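Local coordinates for protein putative acyl-CoA dehydrogenase (Burkholderia xenovorans, PDB 5JSC) that belongs to the acyl-CoA dehydrogenase family of flavoproteins and binds flavin-adenine dinucleotide, at residues C[323-326]-C[330-333]. Sequence-based numbering, arbitrary orientation.
Sequences WLRD and NVTR
Val331 pushes its two methyls against the last turn of helix 298-325, and this small apolar wedge takes part in every close side-chain contact between the segments. CG1 sits in the angle between Leu324 and Arg325, 3.5 Å from Arg325 N, and also meets Leu324 CG at 3.8 Å, with the leucine and valine side chains sliding past each other in opposite directions. CG2 lies against Arg325 alone, 3.9 Å from Arg325 CB. The valine's chi1 of -69° sets CG1 anti to the carbonyl carbon, where it reaches both residues. A short branched side chain suits so close an approach to a helix backbone, while Leu324 adds apolar bulk that also packs on His18 of a second subunit.

The outer side is polar and looser. Arg325 lends only the root of its chain to the valine; the extended remainder leads away, where NH1 bonds to Thr88. Exposed Asn330 turns its amide forward onto the start of helix 332-356: OD1 accepts from Thr332 N at 3.0 Å, with the donor well above the carbonyl plane, and ND2 reaches Thr332 OG1 at 3.0 Å, nearly within the amide plane. Thr332 OG1 also bonds to Asp259. Val331 occupies the N-cap position but turns its side chain to the preceding helix. The whole is a short connection, with an Asx turn at Asn330, between two consecutive helices of the C-terminal helical domain of the acyl-CoA dehydrogenase fold.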
# COMPACT_ATOMS: atom_id res chain seq x y z
N TRP C 323 16.45 23.72 2.43
CA TRP C 323 17.85 23.99 2.72
C TRP C 323 18.69 24.00 1.45
O TRP C 323 19.54 24.88 1.25
CB TRP C 323 18.38 22.95 3.72
CG TRP C 323 19.87 22.96 3.85
CD1 TRP C 323 20.63 23.75 4.69
CD2 TRP C 323 20.79 22.18 3.09
NE1 TRP C 323 21.96 23.49 4.50
CE2 TRP C 323 22.09 22.53 3.52
CE3 TRP C 323 20.65 21.20 2.09
CZ2 TRP C 323 23.24 21.94 2.99
CZ3 TRP C 323 21.80 20.62 1.56
CH2 TRP C 323 23.08 20.99 2.02
N LEU C 324 18.46 23.03 0.56
CA LEU C 324 19.25 22.93 -0.66
C LEU C 324 19.03 24.13 -1.57
O LEU C 324 19.99 24.70 -2.11
CB LEU C 324 18.91 21.62 -1.38
CG LEU C 324 19.69 21.35 -2.67
CD1 LEU C 324 21.20 21.44 -2.44
CD2 LEU C 324 19.29 19.98 -3.23
N ARG C 325 17.77 24.55 -1.75
CA ARG C 325 17.52 25.74 -2.56
C ARG C 325 18.19 26.96 -1.94
O ARG C 325 18.70 27.83 -2.66
CB ARG C 325 16.02 25.98 -2.71
CG ARG C 325 15.72 27.01 -3.78
CD ARG C 325 14.28 27.51 -3.82
NE ARG C 325 14.27 28.69 -4.67
CZ ARG C 325 14.33 29.95 -4.25
NH1 ARG C 325 14.31 30.24 -2.96
NH2 ARG C 325 14.36 30.93 -5.13
N ASP C 326 18.24 27.01 -0.61
CA ASP C 326 18.87 28.12 0.10
C ASP C 326 20.39 28.07 0.06
O ASP C 326 21.05 28.99 0.58
CB ASP C 326 18.38 28.15 1.55
CG ASP C 326 16.92 28.59 1.66
OD1 ASP C 326 16.39 29.16 0.68
OD2 ASP C 326 16.31 28.38 2.72
N ASN C 330 19.58 24.41 -7.72
CA ASN C 330 18.32 24.00 -8.32
C ASN C 330 17.71 22.87 -7.52
O ASN C 330 18.42 21.97 -7.07
CB ASN C 330 18.57 23.55 -9.76
CG ASN C 330 17.36 22.91 -10.39
OD1 ASN C 330 17.12 21.70 -10.24
ND2 ASN C 330 16.59 23.71 -11.11
N VAL C 331 16.39 22.89 -7.35
CA VAL C 331 15.74 21.83 -6.59
C VAL C 331 14.55 21.23 -7.35
O VAL C 331 13.59 20.77 -6.73
CB VAL C 331 15.28 22.31 -5.20
CG1 VAL C 331 16.48 22.58 -4.31
CG2 VAL C 331 14.38 23.54 -5.30
N THR C 332 14.61 21.21 -8.69
CA THR C 332 13.49 20.64 -9.44
C THR C 332 13.14 19.24 -8.95
O THR C 332 11.96 18.92 -8.71
CB THR C 332 13.80 20.63 -10.94
OG1 THR C 332 14.12 21.96 -11.38
CG2 THR C 332 12.58 20.15 -11.74
N ARG C 333 14.15 18.39 -8.75
CA ARG C 333 13.89 17.02 -8.28
C ARG C 333 13.45 17.00 -6.83
O ARG C 333 12.45 16.35 -6.47
CB ARG C 333 15.14 16.14 -8.45
CG ARG C 333 14.88 14.67 -8.04
CD ARG C 333 16.15 13.85 -7.76
NE ARG C 333 16.88 13.47 -8.97
CZ ARG C 333 17.89 12.61 -9.01
NH1 ARG C 333 18.31 12.02 -7.89
NH2 ARG C 333 18.50 12.35 -10.15